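Local coordinates for kelch domain-containing protein (Colletotrichum graminicola M1.001, PDB 5C86), which probably oxidises alcohols at a mononuclear copper centre, as a fungal AA5-family relative of galactose oxidase and glyoxal oxidase, at residues V17-P23 with V418-H423; D81-I85 with S96-F100; W184-V189 with W200-K204; K197-Y201 with P262-V268. All coordinates share one frame; numbering follows the deposited sequence.

Contact 1. Residues V17-P23 with V418-H423; sequences VAVALVP and VSATTH
Ala-18 to Leu-21 and Ala-420 to Thr-422 run antiparallel, with short-segment axes 4.7 Å apart, joining the N-terminal part of the chain to the galactose oxidase-like E-set region. In this family a C-terminal finger enters the bore of the Kelch propeller and carries a copper ligand; His-423, which with Tyr-120 and His-335 binds copper in the metal-loaded protein (absent here), fits that role.

Backbone bonding centres on the hydrogen-bonded pair Val-19 and Thr-421. The bond from Thr-421 N to Val-19 O is 2.8 Å, its reciprocal is similar, and Leu-21 N adds an almost straight bond to Ser-419 O.

Apolar packing occupies both faces. Ala-20 CB meets Ala-420 CB at 3.8 Å, and on the other face CG2 of Val-19 lies alongside CG2 of Thr-421. Val-418 CG1 touches Leu-21 O at 3.4 Å and packs on Leu-21 CB.

The crossing side-chain hydrogen bond lies at the copper-site end. With OG1 anti to the backbone N (chi1 -173°), Thr-422 donates to Val-17 O, approaching from above the carbonyl plane. A water linking Val-17 O to His-423 N braces the same corner. Thr-422 OG1 accepts from His-423 ND1 at 2.9 Å, near the imidazole plane.

Contact 2. Residues D81-I85 with S96-F100; sequences DGRII and SVLDF
Ile-84 and Leu-98 form the hydrogen-bonded pair of an antiparallel hairpin whose strands, 84-87 and 95-98, are the two inner strands of a four-stranded propeller blade. Ile-84 N reaches Leu-98 O at 2.9 Å, and the return bond from Leu-98 N to Ile-84 O lies in the carbonyl plane.

The tight part surrounds Val-97. With chi1 at 67°, its CG1 sits between the backbone N and the carbonyl carbon and CG2 is anti to the N; CG2 touches Arg-83 CB at 3.6 Å and lies beside Ile-85 CG1 at 3.9 Å. The same methyl sits over one face of the Arg-83 guanidinium, displaced toward its rim. Arg-83 CG and CD meanwhile cross Asp-99, with CG to Asp-99 CB at 3.8 Å, leaving the guanidinium and carboxylate planes nearly perpendicular (88°).

Toward Asp-81 the strands part and water enters. One water donates to both Gly-82 O and Leu-98 O, spanning the strands where the direct bonds of Ile-84 have ended; another links Asp-81 O to Asp-99 OD1. Here the Phe-100 ring offers its edge to two carbonyls, CD1 standing 3.6 Å from Gly-82 O and CE1 close to Asp-81 O.

Despite their closeness, Arg-83 and Asp-99 form no salt bridge: Arg-83 NE is 5.2 Å from Asp-99 OD2. Arg-83 pairs instead with Asp-79, and Asp-99 OD1 accepts from Lys-101 N. The contact therefore rests on backbone bonds, aliphatic packing and shared water, while opposite charges nearby probably add only a mild long-range attraction.

Contact 3. Residues W184-V189 with W200-K204; sequences WKNGSV and WYDTK
A chi1 of 65° places Thr-203 OG1 between its own backbone N and carbonyl carbon, directed at Gly-187 O, while bends at chi3 (-59°) and chi4 curl the Lys-204 chain back until its ammonium meets Asn-186 O. Gly-187 O is thus gripped twice by one residue. The Thr-203 hydroxyl donates at 2.6 Å to Gly-187 O in the carbonyl plane, on a lone pair, whereas Thr-203 N approaches from above that plane at 3.1 Å.

The bond from Lys-204 NZ to Asn-186 O measures 2.9 Å. NZ also forms a salt bridge with Asp-202 OD1, which it meets on the syn side. From the opposite face of that carboxylate, Lys-204 N donates to OD1 as well, closing an Asx turn. The Asn-186 side chain crosses the lysine at about a right angle, with OD1 3.5 Å from Lys-204 CE.

These groups lie where strands 188-191 and 197-202, the central hairpin of a four-stranded propeller blade, emerge into loops. Within the hairpin, Val-189 and Tyr-201 are the hydrogen-bonded pair, each N donating to the other's O at 2.8 Å.

On the side of Ser-188, Trp-200 reaches across to Trp-184, and Trp-200 CH2 comes within 3.6 Å of Trp-184 CD1. Their planes are inclined by 31° and the rings meet obliquely. Ser-188 OG, close to Trp-200 CZ3, donates to Lys-185 O, which also accepts from Ser-188 N. On the face bearing Val-189, its CG2 touches Thr-203 CG2 at 3.9 Å.

Contact 4. Residues K197-Y201 with P262-V268; sequences KMNWY and PGQAVQV
The nearest CA atoms, those of Trp-200 and Gly-263, are 5.9 Å apart, and with no strand pairing between them the segments meet through side chains extended from strand 197-202. They belong to successive blades of the beta-propeller: strand 197-202 to the sheet spanning 181-214, and residues 262-268 to the connection into, and the start of, 267-270, an outer strand of the next sheet.

Trp-200 bridges this seam. Pro-262 CA sits almost exactly on the normal of its six-membered ring, 3.7 Å from the centroid and only 4° off axis, a CH-pi contact over the face. Gly-263 CA makes a second such contact with the five-membered ring at 3.9 Å. On this same face Gly-263 N lies 3.2 Å above the plane, displaced toward the rim; that is packing, since both it and Trp-200 NE1 are donors.

The indole edge is used differently. Trp-200 NE1 donates to Gln-264 O at 2.8 Å with an N-H...O angle of 160°, and the oxygen stays near the ring plane. Face and edge contacts with three consecutive residues together limit rotation of the indole, while Val-266 CG2 packs obliquely against CZ2.

Two residues earlier on the strand, Met-198 also points into the seam, where it also touches Leu-257 of the neighbouring blade. Its chain turns at chi3 (-68°), carrying the terminal methyl against both Val-266 and Val-268. Met-198 CE ends 3.8 Å from Val-266 CB and 3.9 Å from Val-268 CG2.

Overall arrangement
Contact 1 is the most central, fully buried about 7 Å from the chain's centre, and joins parts of the chain 395 residues apart beside the copper site. Contact 2, nested within that loop, touches it: Ala-20 CB packs on Ile-84 CD1 at 3.8 Å, and Phe-100 on Pro-23. Contacts 2 and 3 are equivalent in kind, each the inner hairpin of a blade, though their centres lie about 23 Å apart; water spans the diverging end of one, while in the other Thr-203 and Lys-204 bond directly to opposing carbonyls. Contact 4 is farthest out and only partly buried. It shares Trp-200 with contact 3 but exchanges backbone pairing for aromatic packing between blades.

Contact 1. Residues V17-P23 with V418-H423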
loop_
_atom_site.group_PDB
_atom_site.type_symbol
_atom_site.label_atom_id
_atom_site.label_comp_id
_atom_site.label_asym_id
_atom_site.label_seq_id
_atom_site.Cartn_x
_atom_site.Cartn_y
_atom_site.Cartn_z
ATOM N N VAL A 17 -9.041 -1.298 -10.174
ATOM C CA VAL A 17 -9.132 -0.137 -9.328
ATOM C C VAL A 17 -8.597 -0.449 -7.903
ATOM O O VAL A 17 -8.246 0.476 -7.145
ATOM C CB VAL A 17 -10.598 0.378 -9.285
ATOM C CG1 VAL A 17 -10.814 1.484 -8.281
ATOM C CG2 VAL A 17 -10.957 0.819 -10.718
ATOM N N ALA A 18 -8.629 -1.688 -7.538
ATOM C CA ALA A 18 -8.105 -2.169 -6.263
ATOM C C ALA A 18 -7.265 -3.360 -6.644
ATOM O O ALA A 18 -7.686 -4.217 -7.453
ATOM C CB ALA A 18 -9.186 -2.512 -5.313
ATOM N N VAL A 19 -6.092 -3.516 -6.002
ATOM C CA VAL A 19 -5.213 -4.636 -6.271
ATOM C C VAL A 19 -4.578 -5.127 -4.995
ATOM O O VAL A 19 -4.388 -4.324 -4.064
ATOM C CB VAL A 19 -4.128 -4.350 -7.279
ATOM C CG1 VAL A 19 -4.706 -3.861 -8.618
ATOM C CG2 VAL A 19 -3.102 -3.335 -6.778
ATOM N N ALA A 20 -4.255 -6.426 -4.951
ATOM C CA ALA A 20 -3.630 -7.029 -3.754
ATOM C C ALA A 20 -2.647 -8.056 -4.192
ATOM O O ALA A 20 -2.918 -8.811 -5.155
ATOM C CB ALA A 20 -4.625 -7.680 -2.860
ATOM N N LEU A 21 -1.510 -8.133 -3.515
ATOM C CA LEU A 21 -0.531 -9.200 -3.816
ATOM C C LEU A 21 -0.894 -10.376 -2.969
ATOM O O LEU A 21 -1.078 -10.267 -1.771
ATOM C CB LEU A 21 0.898 -8.729 -3.499
ATOM C CG LEU A 21 1.962 -9.751 -3.850
ATOM C CD1 LEU A 21 2.141 -9.803 -5.307
ATOM C CD2 LEU A 21 3.260 -9.335 -3.234
ATOM N N VAL A 22 -1.057 -11.558 -3.594
ATOM C CA VAL A 22 -1.466 -12.739 -2.867
ATOM C C VAL A 22 -0.209 -13.369 -2.158
ATOM O O VAL A 22 0.788 -13.674 -2.816
ATOM C CB VAL A 22 -2.069 -13.745 -3.851
ATOM C CG1 VAL A 22 -2.463 -15.001 -3.119
ATOM C CG2 VAL A 22 -3.283 -13.115 -4.608
ATOM N N PRO A 23 -0.294 -13.524 -0.854
ATOM C CA PRO A 23 0.852 -14.191 -0.204
ATOM C C PRO A 23 1.193 -15.549 -0.770
ATOM O O PRO A 23 0.336 -16.260 -1.274
ATOM C CB PRO A 23 0.409 -14.313 1.223
ATOM C CG PRO A 23 -0.554 -13.228 1.479
ATOM C CD PRO A 23 -1.267 -13.110 0.132
ATOM N N VAL A 418 3.732 -7.423 2.618
ATOM C CA VAL A 418 2.819 -7.663 1.498
ATOM C C VAL A 418 1.614 -6.758 1.632
ATOM O O VAL A 418 1.086 -6.531 2.728
ATOM C CB VAL A 418 2.422 -9.159 1.477
ATOM C CG1 VAL A 418 1.334 -9.485 0.509
ATOM C CG2 VAL A 418 3.649 -10.058 1.292
ATOM N N SER A 419 1.166 -6.229 0.498
ATOM C CA SER A 419 0.203 -5.130 0.556
ATOM C C SER A 419 -0.854 -5.160 -0.549
ATOM O O SER A 419 -0.935 -6.090 -1.310
ATOM C CB SER A 419 0.938 -3.757 0.642
ATOM O OG SER A 419 1.565 -3.495 -0.583
ATOM N N ALA A 420 -1.673 -4.118 -0.481
ATOM C CA ALA A 420 -2.855 -3.966 -1.316
ATOM C C ALA A 420 -3.111 -2.484 -1.384
ATOM O O ALA A 420 -2.781 -1.723 -0.483
ATOM C CB ALA A 420 -4.052 -4.657 -0.710
ATOM N N THR A 421 -3.758 -2.063 -2.486
ATOM C CA THR A 421 -4.009 -0.629 -2.629
ATOM C C THR A 421 -5.246 -0.326 -3.433
ATOM O O THR A 421 -5.612 -1.054 -4.337
ATOM C CB THR A 421 -2.803 0.102 -3.329
ATOM O OG1 THR A 421 -2.896 1.530 -3.139
ATOM C CG2 THR A 421 -2.609 -0.156 -4.811
ATOM N N THR A 422 -5.870 0.797 -3.110
ATOM C CA THR A 422 -6.936 1.377 -3.910
ATOM C C THR A 422 -6.993 2.834 -3.556
ATOM O O THR A 422 -6.768 3.192 -2.400
ATOM C CB THR A 422 -8.286 0.641 -3.638
ATOM O OG1 THR A 422 -9.222 1.155 -4.585
ATOM C CG2 THR A 422 -8.825 0.844 -2.296
ATOM N N HIS A 423 -7.324 3.687 -4.504
ATOM C CA HIS A 423 -7.574 5.089 -4.224
ATOM C C HIS A 423 -6.429 5.831 -3.541
ATOM O O HIS A 423 -6.683 6.777 -2.814
ATOM C CB HIS A 423 -8.864 5.260 -3.346
ATOM C CG HIS A 423 -10.128 4.980 -4.056
ATOM N ND1 HIS A 423 -10.533 3.712 -4.415
ATOM C CD2 HIS A 423 -11.035 5.838 -4.608
ATOM C CE1 HIS A 423 -11.640 3.807 -5.155
ATOM N NE2 HIS A 423 -11.969 5.071 -5.246
HETATM O O HOH W 1 -7.414 3.112 -7.201
#

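Contact 2. Residues D81-I85 with S96-F100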
loop_
_atom_site.group_PDB
_atom_site.type_symbol
_atom_site.label_atom_id
_atom_site.label_comp_id
_atom_site.label_asym_id
_atom_site.label_seq_id
_atom_site.Cartn_x
_atom_site.Cartn_y
_atom_site.Cartn_z
ATOM N N ASP A 81 -2.341 -13.332 9.483
ATOM C CA ASP A 81 -2.228 -14.530 8.710
ATOM C C ASP A 81 -2.298 -14.387 7.226
ATOM O O ASP A 81 -2.421 -15.340 6.501
ATOM C CB ASP A 81 -3.238 -15.588 9.231
ATOM C CG ASP A 81 -2.992 -15.939 10.687
ATOM O OD1 ASP A 81 -1.844 -16.350 11.046
ATOM O OD2 ASP A 81 -3.895 -15.695 11.492
ATOM N N GLY A 82 -2.160 -13.153 6.725
ATOM C CA GLY A 82 -2.243 -12.903 5.315
ATOM C C GLY A 82 -3.623 -12.859 4.699
ATOM O O GLY A 82 -3.710 -12.914 3.485
ATOM N N ARG A 83 -4.663 -12.839 5.559
ATOM C CA ARG A 83 -5.992 -12.699 5.015
ATOM C C ARG A 83 -6.198 -11.255 4.622
ATOM O O ARG A 83 -5.716 -10.360 5.331
ATOM C CB ARG A 83 -7.009 -13.098 6.100
ATOM C CG ARG A 83 -6.834 -14.554 6.503
ATOM C CD ARG A 83 -8.005 -14.999 7.358
ATOM N NE ARG A 83 -8.218 -14.094 8.442
ATOM C CZ ARG A 83 -9.338 -13.945 9.162
ATOM N NH1 ARG A 83 -10.390 -14.770 8.983
ATOM N NH2 ARG A 83 -9.370 -13.060 10.120
ATOM N N ILE A 84 -6.861 -11.061 3.483
ATOM C CA ILE A 84 -7.205 -9.704 2.985
ATOM C C ILE A 84 -8.579 -9.324 3.505
ATOM O O ILE A 84 -9.568 -9.988 3.179
ATOM C CB ILE A 84 -7.163 -9.644 1.468
ATOM C CG1 ILE A 84 -5.865 -10.174 0.896
ATOM C CG2 ILE A 84 -7.469 -8.213 1.037
ATOM C CD1 ILE A 84 -5.914 -10.463 -0.534
ATOM N N ILE A 85 -8.596 -8.359 4.371
ATOM C CA ILE A 85 -9.821 -7.865 4.996
ATOM C C ILE A 85 -10.260 -6.580 4.331
ATOM O O ILE A 85 -9.527 -5.573 4.372
ATOM C CB ILE A 85 -9.647 -7.714 6.484
ATOM C CG1 ILE A 85 -9.354 -9.108 7.182
ATOM C CG2 ILE A 85 -10.901 -7.076 7.137
ATOM C CD1 ILE A 85 -9.123 -9.073 8.679
ATOM N N SER A 96 -15.630 -8.200 4.526
ATOM C CA SER A 96 -15.351 -9.430 3.899
ATOM C C SER A 96 -13.881 -9.863 4.026
ATOM O O SER A 96 -13.019 -8.979 4.188
ATOM C CB SER A 96 -15.627 -9.382 2.502
ATOM O OG SER A 96 -16.994 -9.035 2.201
ATOM N N VAL A 97 -13.614 -11.158 3.863
ATOM C CA VAL A 97 -12.269 -11.706 4.035
ATOM C C VAL A 97 -11.978 -12.681 2.922
ATOM O O VAL A 97 -12.834 -13.493 2.531
ATOM C CB VAL A 97 -11.987 -12.156 5.460
ATOM C CG1 VAL A 97 -12.821 -13.364 5.883
ATOM C CG2 VAL A 97 -10.500 -12.487 5.616
ATOM N N LEU A 98 -10.786 -12.607 2.307
ATOM C CA LEU A 98 -10.278 -13.613 1.475
ATOM C C LEU A 98 -9.063 -14.214 2.148
ATOM O O LEU A 98 -8.005 -13.507 2.318
ATOM C CB LEU A 98 -9.953 -13.158 0.061
ATOM C CG LEU A 98 -9.331 -14.176 -0.864
ATOM C CD1 LEU A 98 -10.292 -15.327 -1.157
ATOM C CD2 LEU A 98 -8.927 -13.598 -2.192
ATOM N N ASP A 99 -9.117 -15.516 2.402
ATOM C CA ASP A 99 -8.000 -16.266 3.021
ATOM C C ASP A 99 -7.374 -17.096 1.932
ATOM O O ASP A 99 -7.975 -18.097 1.437
ATOM C CB ASP A 99 -8.483 -17.105 4.193
ATOM C CG ASP A 99 -7.359 -17.964 4.851
ATOM O OD1 ASP A 99 -6.184 -17.949 4.422
ATOM O OD2 ASP A 99 -7.726 -18.619 5.853
ATOM N N PHE A 100 -6.179 -16.720 1.496
ATOM C CA PHE A 100 -5.588 -17.316 0.295
ATOM C C PHE A 100 -5.372 -18.838 0.523
ATOM O O PHE A 100 -5.287 -19.574 -0.437
ATOM C CB PHE A 100 -4.245 -16.629 -0.067
ATOM C CG PHE A 100 -3.160 -16.886 0.925
ATOM C CD1 PHE A 100 -3.083 -16.197 2.129
ATOM C CD2 PHE A 100 -2.210 -17.850 0.681
ATOM C CE1 PHE A 100 -2.131 -16.489 3.086
ATOM C CE2 PHE A 100 -1.199 -18.098 1.591
ATOM C CZ PHE A 100 -1.168 -17.436 2.812
HETATM O O HOH W 2 -4.100 -17.635 6.226
HETATM O O HOH W 3 -5.403 -13.895 1.508
#

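Contact 3. Residues W184-V189 with W200-K204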
loop_
_atom_site.group_PDB
_atom_site.type_symbol
_atom_site.label_atom_id
_atom_site.label_comp_id
_atom_site.label_asym_id
_atom_site.label_seq_id
_atom_site.Cartn_x
_atom_site.Cartn_y
_atom_site.Cartn_z
ATOM N N TRP A 184 2.049 2.021 14.437
ATOM C CA TRP A 184 3.304 2.198 15.146
ATOM C C TRP A 184 3.279 1.475 16.531
ATOM O O TRP A 184 2.479 0.599 16.735
ATOM C CB TRP A 184 3.667 3.691 15.186
ATOM C CG TRP A 184 5.068 4.082 15.533
ATOM C CD1 TRP A 184 5.509 4.987 16.558
ATOM C CD2 TRP A 184 6.279 3.634 14.889
ATOM N NE1 TRP A 184 6.867 5.116 16.520
ATOM C CE2 TRP A 184 7.367 4.309 15.533
ATOM C CE3 TRP A 184 6.542 2.795 13.798
ATOM C CZ2 TRP A 184 8.651 4.159 15.098
ATOM C CZ3 TRP A 184 7.887 2.652 13.362
ATOM C CH2 TRP A 184 8.898 3.305 14.043
ATOM N N LYS A 185 4.161 1.878 17.421
ATOM C CA LYS A 185 4.403 1.137 18.643
ATOM C C LYS A 185 3.153 1.037 19.497
ATOM O O LYS A 185 2.376 2.026 19.557
ATOM C CB LYS A 185 5.542 1.792 19.375
ATOM C CG LYS A 185 6.870 1.739 18.616
ATOM C CD LYS A 185 8.014 2.455 19.354
ATOM C CE LYS A 185 9.297 2.465 18.501
ATOM N NZ LYS A 185 10.465 2.834 19.393
ATOM N N ASN A 186 2.974 -0.119 20.122
ATOM C CA ASN A 186 1.971 -0.305 21.209
ATOM C C ASN A 186 0.571 0.151 20.838
ATOM O O ASN A 186 -0.108 0.902 21.582
ATOM C CB ASN A 186 2.453 0.559 22.364
ATOM C CG ASN A 186 1.778 0.188 23.705
ATOM O OD1 ASN A 186 1.193 -0.855 23.840
ATOM N ND2 ASN A 186 1.813 1.089 24.621
ATOM N N GLY A 187 0.163 -0.229 19.658
ATOM C CA GLY A 187 -1.190 -0.052 19.204
ATOM C C GLY A 187 -1.475 1.334 18.726
ATOM O O GLY A 187 -2.635 1.627 18.491
ATOM N N SER A 188 -0.476 2.180 18.558
ATOM C CA SER A 188 -0.637 3.510 18.100
ATOM C C SER A 188 -0.807 3.512 16.546
ATOM O O SER A 188 -0.340 2.588 15.883
ATOM C CB SER A 188 0.498 4.379 18.492
ATOM O OG SER A 188 1.672 4.002 17.779
ATOM N N VAL A 189 -1.415 4.564 16.050
ATOM C CA VAL A 189 -1.574 4.829 14.609
ATOM C C VAL A 189 -1.306 6.284 14.390
ATOM O O VAL A 189 -1.974 7.145 14.999
ATOM C CB VAL A 189 -2.916 4.393 14.079
ATOM C CG1 VAL A 189 -3.057 4.837 12.598
ATOM C CG2 VAL A 189 -3.179 2.933 14.195
ATOM N N TRP A 200 -1.817 11.572 16.456
ATOM C CA TRP A 200 -1.712 10.239 16.946
ATOM C C TRP A 200 -3.021 9.698 17.442
ATOM O O TRP A 200 -3.773 10.450 18.038
ATOM C CB TRP A 200 -0.725 10.217 18.126
ATOM C CG TRP A 200 0.660 10.404 17.804
ATOM C CD1 TRP A 200 1.412 11.510 17.977
ATOM C CD2 TRP A 200 1.535 9.409 17.210
ATOM N NE1 TRP A 200 2.702 11.282 17.578
ATOM C CE2 TRP A 200 2.781 9.995 17.099
ATOM C CE3 TRP A 200 1.364 8.089 16.786
ATOM C CZ2 TRP A 200 3.873 9.340 16.520
ATOM C CZ3 TRP A 200 2.491 7.433 16.236
ATOM C CH2 TRP A 200 3.697 8.070 16.134
ATOM N N TYR A 201 -3.299 8.420 17.168
ATOM C CA TYR A 201 -4.410 7.668 17.685
ATOM C C TYR A 201 -3.875 6.465 18.414
ATOM O O TYR A 201 -2.825 5.882 18.044
ATOM C CB TYR A 201 -5.350 7.191 16.615
ATOM C CG TYR A 201 -6.125 8.317 15.949
ATOM C CD1 TYR A 201 -7.340 8.710 16.472
ATOM C CD2 TYR A 201 -5.651 9.000 14.833
ATOM C CE1 TYR A 201 -8.065 9.750 15.892
ATOM C CE2 TYR A 201 -6.364 10.028 14.264
ATOM C CZ TYR A 201 -7.573 10.423 14.805
ATOM O OH TYR A 201 -8.360 11.433 14.254
ATOM N N ASP A 202 -4.540 6.113 19.526
ATOM C CA ASP A 202 -4.241 4.922 20.293
ATOM C C ASP A 202 -5.447 4.073 20.158
ATOM O O ASP A 202 -6.583 4.536 20.362
ATOM C CB ASP A 202 -3.991 5.308 21.757
ATOM C CG ASP A 202 -3.609 4.113 22.655
ATOM O OD1 ASP A 202 -3.670 2.948 22.266
ATOM O OD2 ASP A 202 -3.262 4.410 23.815
ATOM N N THR A 203 -5.253 2.838 19.735
ATOM C CA THR A 203 -6.286 1.941 19.434
ATOM C C THR A 203 -6.598 0.990 20.593
ATOM O O THR A 203 -7.417 0.090 20.391
ATOM C CB THR A 203 -6.000 1.100 18.168
ATOM O OG1 THR A 203 -4.867 0.261 18.422
ATOM C CG2 THR A 203 -5.747 2.062 16.943
ATOM N N LYS A 204 -5.944 1.169 21.720
ATOM C CA LYS A 204 -6.126 0.222 22.838
ATOM C C LYS A 204 -7.267 0.801 23.729
ATOM O O LYS A 204 -7.485 2.026 23.774
ATOM C CB LYS A 204 -4.853 0.131 23.626
ATOM C CG LYS A 204 -3.648 -0.433 22.873
ATOM C CD LYS A 204 -2.494 -0.688 23.842
ATOM C CE LYS A 204 -1.952 0.483 24.630
ATOM N NZ LYS A 204 -1.651 1.728 23.898
#

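Contact 4. Residues K197-Y201 with P262-V268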
loop_
_atom_site.group_PDB
_atom_site.type_symbol
_atom_site.label_atom_id
_atom_site.label_comp_id
_atom_site.label_asym_id
_atom_site.label_seq_id
_atom_site.Cartn_x
_atom_site.Cartn_y
_atom_site.Cartn_z
ATOM N N LYS A 197 -2.582 18.896 9.521
ATOM C CA LYS A 197 -2.575 18.546 10.934
ATOM C C LYS A 197 -2.483 17.038 11.101
ATOM O O LYS A 197 -3.425 16.314 10.739
ATOM C CB LYS A 197 -3.855 19.014 11.605
ATOM C CG LYS A 197 -3.885 20.527 11.706
ATOM C CD LYS A 197 -5.190 21.028 12.284
ATOM C CE LYS A 197 -6.298 21.159 11.276
ATOM N NZ LYS A 197 -7.604 20.654 11.819
ATOM N N MET A 198 -1.327 16.568 11.601
ATOM C CA MET A 198 -1.129 15.151 11.896
ATOM C C MET A 198 -1.548 14.826 13.323
ATOM O O MET A 198 -1.396 15.677 14.203
ATOM C CB MET A 198 0.342 14.787 11.716
ATOM C CG MET A 198 0.932 15.275 10.398
ATOM S SD MET A 198 2.586 14.673 10.032
ATOM C CE MET A 198 3.568 15.499 11.280
ATOM N N ASN A 199 -1.978 13.615 13.569
ATOM C CA ASN A 199 -2.548 13.206 14.871
ATOM C C ASN A 199 -2.151 11.804 15.185
ATOM O O ASN A 199 -2.214 10.909 14.319
ATOM C CB ASN A 199 -4.020 13.286 14.834
ATOM C CG ASN A 199 -4.524 14.733 14.738
ATOM O OD1 ASN A 199 -4.584 15.444 15.769
ATOM N ND2 ASN A 199 -4.781 15.203 13.558
ATOM N N TRP A 200 -1.817 11.572 16.456
ATOM C CA TRP A 200 -1.712 10.239 16.946
ATOM C C TRP A 200 -3.021 9.698 17.442
ATOM O O TRP A 200 -3.773 10.450 18.038
ATOM C CB TRP A 200 -0.725 10.217 18.126
ATOM C CG TRP A 200 0.660 10.404 17.804
ATOM C CD1 TRP A 200 1.412 11.510 17.977
ATOM C CD2 TRP A 200 1.535 9.409 17.210
ATOM N NE1 TRP A 200 2.702 11.282 17.578
ATOM C CE2 TRP A 200 2.781 9.995 17.099
ATOM C CE3 TRP A 200 1.364 8.089 16.786
ATOM C CZ2 TRP A 200 3.873 9.340 16.520
ATOM C CZ3 TRP A 200 2.491 7.433 16.236
ATOM C CH2 TRP A 200 3.697 8.070 16.134
ATOM N N TYR A 201 -3.299 8.420 17.168
ATOM C CA TYR A 201 -4.410 7.668 17.685
ATOM C C TYR A 201 -3.875 6.465 18.414
ATOM O O TYR A 201 -2.825 5.882 18.044
ATOM C CB TYR A 201 -5.350 7.191 16.615
ATOM C CG TYR A 201 -6.125 8.317 15.949
ATOM C CD1 TYR A 201 -7.340 8.710 16.472
ATOM C CD2 TYR A 201 -5.651 9.000 14.833
ATOM C CE1 TYR A 201 -8.065 9.750 15.892
ATOM C CE2 TYR A 201 -6.364 10.028 14.264
ATOM C CZ TYR A 201 -7.573 10.423 14.805
ATOM O OH TYR A 201 -8.360 11.433 14.254
ATOM N N PRO A 262 5.111 7.271 20.228
ATOM C CA PRO A 262 3.748 7.694 20.035
ATOM C C PRO A 262 3.416 8.780 21.009
ATOM O O PRO A 262 3.953 8.797 22.123
ATOM C CB PRO A 262 2.894 6.457 20.313
ATOM C CG PRO A 262 3.839 5.372 20.650
ATOM C CD PRO A 262 5.202 5.872 20.661
ATOM N N GLY A 263 2.555 9.682 20.583
ATOM C CA GLY A 263 2.231 10.884 21.347
ATOM C C GLY A 263 3.201 12.047 21.242
ATOM O O GLY A 263 2.872 13.114 21.659
ATOM N N GLN A 264 4.414 11.864 20.742
ATOM C CA GLN A 264 5.408 12.896 20.698
ATOM C C GLN A 264 5.432 13.511 19.288
ATOM O O GLN A 264 4.893 12.906 18.323
ATOM C CB GLN A 264 6.796 12.351 21.080
ATOM C CG GLN A 264 6.894 11.728 22.466
ATOM C CD GLN A 264 6.508 12.672 23.612
ATOM O OE1 GLN A 264 6.658 13.889 23.533
ATOM N NE2 GLN A 264 6.018 12.094 24.692
ATOM N N ALA A 265 5.918 14.724 19.198
ATOM C CA ALA A 265 5.927 15.442 17.919
ATOM C C ALA A 265 6.641 14.568 16.855
ATOM O O ALA A 265 7.587 13.853 17.151
ATOM C CB ALA A 265 6.645 16.774 18.045
ATOM N N VAL A 266 6.133 14.631 15.622
ATOM C CA VAL A 266 6.815 14.002 14.519
ATOM C C VAL A 266 7.680 15.025 13.843
ATOM O O VAL A 266 7.224 16.109 13.511
ATOM C CB VAL A 266 5.749 13.418 13.571
ATOM C CG1 VAL A 266 6.419 12.884 12.303
ATOM C CG2 VAL A 266 4.924 12.394 14.287
ATOM N N GLN A 267 8.916 14.653 13.578
ATOM C CA GLN A 267 9.868 15.537 12.938
ATOM C C GLN A 267 9.636 15.526 11.427
ATOM O O GLN A 267 9.352 14.448 10.852
ATOM C CB GLN A 267 11.301 15.173 13.330
ATOM C CG GLN A 267 11.519 15.268 14.870
ATOM C CD GLN A 267 11.302 16.660 15.464
ATOM O OE1 GLN A 267 11.387 17.678 14.760
ATOM N NE2 GLN A 267 11.034 16.724 16.769
ATOM N N VAL A 268 9.660 16.687 10.822
ATOM C CA VAL A 268 9.381 16.835 9.385
ATOM C C VAL A 268 10.497 17.550 8.671
ATOM O O VAL A 268 10.866 18.679 9.052
ATOM C CB VAL A 268 8.043 17.587 9.162
ATOM C CG1 VAL A 268 7.665 17.713 7.686
ATOM C CG2 VAL A 268 6.925 16.939 9.960
#